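Local coordinates for heme-binding protein A / AI-2 binding protein A (Helicobacter pylori SS1, PDB 6OFQ) that binds peptides in the periplasm as the substrate-binding protein of an ABC transporter, probably handing them on for import, at residues Asn169-Pro174 and Ala471-Asp476; Lys374-Thr379 and Lys403-Glu408. All blocks are in the same frame, centred on the assembly; numbering follows the deposited sequence.

Interaction 1: Asn169-Pro174 and Ala471-Asp476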
# COMPACT_ATOMS: atom_id res chain seq x y z
N ASN A 169 7.51 23.63 -5.21
CA ASN A 169 8.41 24.47 -4.44
C ASN A 169 9.87 24.12 -4.61
O ASN A 169 10.73 24.93 -4.21
CB ASN A 169 7.99 24.45 -2.97
CG ASN A 169 6.73 25.24 -2.70
OD1 ASN A 169 6.64 26.41 -3.11
ND2 ASN A 169 5.76 24.66 -1.98
N GLY A 170 10.16 22.94 -5.14
CA GLY A 170 11.53 22.50 -5.32
C GLY A 170 11.45 21.21 -6.13
O GLY A 170 10.37 20.61 -6.25
N PRO A 171 12.55 20.81 -6.79
CA PRO A 171 12.50 19.57 -7.57
C PRO A 171 12.20 18.37 -6.68
O PRO A 171 12.58 18.33 -5.52
CB PRO A 171 13.91 19.44 -8.16
CG PRO A 171 14.73 20.41 -7.41
CD PRO A 171 13.89 21.42 -6.76
N GLU A 172 11.41 17.45 -7.22
CA GLU A 172 10.85 16.30 -6.49
C GLU A 172 10.93 15.11 -7.42
O GLU A 172 10.05 14.83 -8.21
CB GLU A 172 9.41 16.62 -6.06
CG GLU A 172 8.77 15.57 -5.18
CD GLU A 172 9.32 15.48 -3.77
OE1 GLU A 172 9.68 16.52 -3.19
OE2 GLU A 172 9.26 14.31 -3.28
N ALA A 173 11.99 14.32 -7.34
CA ALA A 173 12.23 13.20 -8.24
C ALA A 173 11.06 12.22 -8.30
O ALA A 173 10.72 11.83 -9.41
CB ALA A 173 13.55 12.49 -7.93
N PRO A 174 10.46 11.86 -7.18
CA PRO A 174 9.30 10.94 -7.24
C PRO A 174 8.01 11.49 -7.74
O PRO A 174 7.05 10.73 -7.87
CB PRO A 174 9.10 10.51 -5.77
CG PRO A 174 10.35 10.92 -5.08
CD PRO A 174 10.88 12.10 -5.78
N ALA A 471 17.80 13.56 -1.45
CA ALA A 471 17.57 12.58 -2.50
C ALA A 471 16.32 12.83 -3.32
O ALA A 471 16.26 12.38 -4.47
CB ALA A 471 17.50 11.17 -1.97
N LYS A 472 15.42 13.68 -2.87
CA LYS A 472 14.33 14.12 -3.73
C LYS A 472 14.75 15.19 -4.71
O LYS A 472 14.16 15.37 -5.80
CB LYS A 472 13.26 14.76 -2.86
CG LYS A 472 12.57 13.82 -1.92
CD LYS A 472 11.71 14.63 -0.96
CE LYS A 472 10.81 13.80 -0.05
NZ LYS A 472 9.73 13.10 -0.80
N ARG A 473 15.80 15.94 -4.36
CA ARG A 473 16.09 17.21 -5.07
C ARG A 473 17.05 17.06 -6.22
O ARG A 473 17.28 18.00 -6.97
CB ARG A 473 16.65 18.26 -4.10
CG ARG A 473 15.70 18.68 -3.00
CD ARG A 473 14.63 19.67 -3.33
NE ARG A 473 13.75 19.80 -2.16
CZ ARG A 473 12.67 19.04 -1.94
NH1 ARG A 473 12.16 18.14 -2.81
NH2 ARG A 473 12.03 19.21 -0.79
N VAL A 474 17.60 15.87 -6.39
CA VAL A 474 18.34 15.50 -7.59
C VAL A 474 17.67 14.33 -8.28
O VAL A 474 17.04 13.49 -7.62
CB VAL A 474 19.80 15.13 -7.28
CG1 VAL A 474 20.52 16.39 -6.83
CG2 VAL A 474 19.94 14.06 -6.21
N SER A 475 17.71 14.26 -9.59
CA SER A 475 16.98 13.24 -10.35
C SER A 475 17.88 12.08 -10.79
O SER A 475 17.40 10.95 -11.03
CB SER A 475 16.23 13.90 -11.53
OG SER A 475 17.21 14.50 -12.38
N ASP A 476 19.18 12.35 -10.94
CA ASP A 476 20.04 11.29 -11.40
C ASP A 476 20.04 10.14 -10.40
O ASP A 476 20.28 10.30 -9.19
CB ASP A 476 21.47 11.83 -11.44
CG ASP A 476 22.47 10.79 -11.88
OD1 ASP A 476 22.60 10.48 -13.08
OD2 ASP A 476 23.18 10.23 -11.05
O HOH W 1 9.54 17.27 -0.53
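Glu172 meets Lys472 and Arg473 at once, and this three-residue salt-bridge network carries the polar side of the contact. Glu172 CG is anti to the backbone N (chi1 -174°), and the bend that follows at chi2 lays the carboxylate alongside the lysine chain, both pointing the same way. Glu172 OE2 takes Lys472 NZ on its syn lone pair at 2.8 Å. The other oxygen, Glu172 OE1, accepts Arg473 NH1 at 3.0 Å; it lies in the guanidinium plane, but the donor comes from above the carboxylate plane, the two planes being 60° apart. A water ties the pair together further, donating to Glu172 OE1 and accepting from Arg473 NH2.

Backbone groups add two more bonds. Arg473 NH1 also donates to Pro171 O at 2.7 Å, so a single nitrogen grips both the loop backbone and the carboxylate. Ala173 N donates to Lys472 O at 2.9 Å, in the carbonyl plane and on a lone pair.

Apolar contact is modest: the Pro171 ring lies across the arginine chain at about a right angle, its CD 3.9 Å from Arg473 CD. Ala173 CB sits against backbone carbonyls, 3.6 Å from both Lys472 O and Val474 O.

Lys472 NZ has a second carboxylate partner in Asp436, and Tyr440 makes a cation-pi contact with the lysine. The contact thus joins the loop between strand 163-168 and helix 175-178 to the chain at and just past helix 462-473, while Arg480 of helix 477-494 touches Ala173 and Pro174.

Interaction 2: Lys374-Thr379 and Lys403-Glu408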
# COMPACT_ATOMS: atom_id res chain seq x y z
N LYS A 374 7.39 -5.36 31.07
CA LYS A 374 6.16 -5.79 30.43
C LYS A 374 5.80 -4.85 29.27
O LYS A 374 5.98 -3.64 29.36
CB LYS A 374 5.01 -5.82 31.44
CG LYS A 374 5.33 -6.81 32.56
CD LYS A 374 4.25 -6.99 33.62
CE LYS A 374 4.71 -8.21 34.42
NZ LYS A 374 4.03 -8.50 35.71
N THR A 375 5.26 -5.44 28.21
CA THR A 375 4.82 -4.68 27.04
C THR A 375 3.69 -5.40 26.31
O THR A 375 3.25 -6.47 26.79
CB THR A 375 6.03 -4.40 26.15
OG1 THR A 375 5.67 -3.43 25.15
CG2 THR A 375 6.53 -5.63 25.45
N THR A 376 3.24 -4.84 25.19
CA THR A 376 2.09 -5.35 24.47
C THR A 376 2.48 -5.35 23.01
O THR A 376 3.27 -4.50 22.57
CB THR A 376 0.89 -4.45 24.71
OG1 THR A 376 0.51 -4.57 26.09
CG2 THR A 376 -0.30 -4.85 23.90
N ILE A 377 2.04 -6.35 22.27
CA ILE A 377 2.16 -6.36 20.82
C ILE A 377 0.75 -6.38 20.27
O ILE A 377 -0.12 -7.13 20.71
CB ILE A 377 2.98 -7.55 20.30
CG1 ILE A 377 3.25 -7.41 18.79
CG2 ILE A 377 2.35 -8.91 20.56
CD1 ILE A 377 4.30 -8.37 18.31
N PHE A 378 0.50 -5.59 19.23
CA PHE A 378 -0.74 -5.64 18.49
C PHE A 378 -0.54 -6.54 17.29
O PHE A 378 0.53 -6.46 16.65
CB PHE A 378 -1.14 -4.27 17.90
CG PHE A 378 -1.73 -3.28 18.85
CD1 PHE A 378 -1.66 -3.45 20.21
CD2 PHE A 378 -2.32 -2.11 18.39
CE1 PHE A 378 -2.24 -2.57 21.11
CE2 PHE A 378 -2.92 -1.26 19.28
CZ PHE A 378 -2.84 -1.44 20.63
N THR A 379 -1.56 -7.35 16.99
CA THR A 379 -1.59 -8.14 15.76
C THR A 379 -3.00 -8.10 15.21
O THR A 379 -3.92 -7.62 15.89
CB THR A 379 -1.13 -9.57 16.08
OG1 THR A 379 -1.00 -10.29 14.84
CG2 THR A 379 -2.09 -10.31 16.98
N LYS A 403 2.25 -9.10 26.17
CA LYS A 403 0.83 -9.41 26.07
C LYS A 403 0.43 -9.23 24.61
O LYS A 403 0.80 -8.20 24.00
CB LYS A 403 0.02 -8.50 26.97
CG LYS A 403 -1.50 -8.61 26.88
CD LYS A 403 -2.15 -7.35 27.47
CE LYS A 403 -3.57 -7.54 27.98
NZ LYS A 403 -4.61 -7.00 27.06
N ILE A 404 -0.40 -10.14 24.07
CA ILE A 404 -0.87 -10.10 22.69
C ILE A 404 -2.27 -9.55 22.63
O ILE A 404 -3.18 -10.06 23.30
CB ILE A 404 -0.82 -11.47 22.01
CG1 ILE A 404 0.61 -12.00 21.98
CG2 ILE A 404 -1.41 -11.43 20.61
CD1 ILE A 404 0.71 -13.44 21.55
N GLU A 405 -2.48 -8.45 21.91
CA GLU A 405 -3.82 -7.91 21.65
C GLU A 405 -4.13 -8.04 20.15
O GLU A 405 -3.30 -7.73 19.29
CB GLU A 405 -3.92 -6.45 22.06
CG GLU A 405 -3.86 -6.30 23.59
CD GLU A 405 -3.97 -4.89 24.08
OE1 GLU A 405 -4.23 -3.97 23.27
OE2 GLU A 405 -3.96 -4.76 25.33
N VAL A 406 -5.32 -8.53 19.83
CA VAL A 406 -5.70 -8.86 18.45
C VAL A 406 -6.81 -7.91 18.05
O VAL A 406 -7.80 -7.79 18.76
CB VAL A 406 -6.17 -10.33 18.34
CG1 VAL A 406 -6.41 -10.70 16.89
CG2 VAL A 406 -5.17 -11.27 18.96
N TYR A 407 -6.71 -7.32 16.85
CA TYR A 407 -7.72 -6.41 16.34
C TYR A 407 -8.07 -6.78 14.90
O TYR A 407 -7.21 -7.23 14.14
CB TYR A 407 -7.18 -4.97 16.30
CG TYR A 407 -6.87 -4.45 17.68
CD1 TYR A 407 -7.90 -4.05 18.51
CD2 TYR A 407 -5.60 -4.57 18.24
CE1 TYR A 407 -7.67 -3.65 19.80
CE2 TYR A 407 -5.35 -4.16 19.54
CZ TYR A 407 -6.38 -3.68 20.29
OH TYR A 407 -6.16 -3.34 21.63
N GLU A 408 -9.33 -6.57 14.52
CA GLU A 408 -9.69 -6.71 13.11
C GLU A 408 -9.01 -5.58 12.34
O GLU A 408 -8.57 -4.58 12.90
CB GLU A 408 -11.21 -6.48 13.02
CG GLU A 408 -12.03 -7.49 13.82
CD GLU A 408 -11.90 -8.89 13.26
OE1 GLU A 408 -11.88 -9.04 12.02
OE2 GLU A 408 -11.78 -9.85 14.04
O HOH W 2 -2.02 -3.56 26.76
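Two neighbouring parallel strands of a beta-alpha-beta unit meet here, with Thr376 paired to Lys403, Ile377 to Ile404, Phe378 to Glu405 and Thr379 to Val406. Five backbone hydrogen bonds join them: Lys403 N to Thr375 O, Ile377 N to Lys403 O, Glu405 N to Ile377 O, Thr379 N to Glu405 O and Tyr407 N to Thr379 O. The strand axes are 27° apart, and Thr376 CA adds a CA-H...O contact to Lys403 O at 3.2 Å.

Helix 386-396 makes the crossover between strands 373-380 and 400-407, and strand 423-429 also pairs with strand 373-380, placing it between two parallel neighbours.

On the face of Phe378 and Glu405, Tyr407 presents its edge to the phenylalanine ring: CE2 of Tyr407 stands 3.6 Å above the plane of Phe378, over its centre, in an edge-to-face pair with planes at 53°. Tyr407 OH donates to Glu405 OE1 at 2.6 Å from above the carboxylate plane, and the same oxygen lies 3.3 Å from Phe378 CE1. Lys403 NZ reaches Glu405 OE2 at 2.9 Å on the anti side, somewhat out of the carboxylate plane, a salt bridge within one strand. Glu405 OE2 also accepts from a water that is hydrogen-bonded to Thr376 OG1; CG2 of that threonine packs 3.7 Å from Glu405 CD.

The other face is apolar at the seam. Ile377 CG2, held between the backbone N and the carbonyl carbon (CG1 being anti to N, chi1 -171°), touches Ile404 CG1 at 3.8 Å. Thr379 CG2 touches both Ile404 CG2 and Val406 CG2, while Phe425 of strand 423-429 touches both Ile377 and Thr379.

Both contacts are partly buried and have their centres about 22 Å from the centre of the chain, yet they do different work. Interaction 1 brings together pieces almost 300 residues apart in sequence, a loop and a helix with the turn after it; there charged side chains grip a carboxylate and a carbonyl, with one backbone bond beside them. Interaction 2 joins neighbours within one sheet, where regular backbone bonds do the pairing and side chains divide into an apolar face and a polar, aromatic one. The Lys472 and Arg473 donors to Glu172 come from across the contact, the Lys403 and Tyr407 donors to Glu405 from its own strand. The two share no elements: their centres are 39 Å apart.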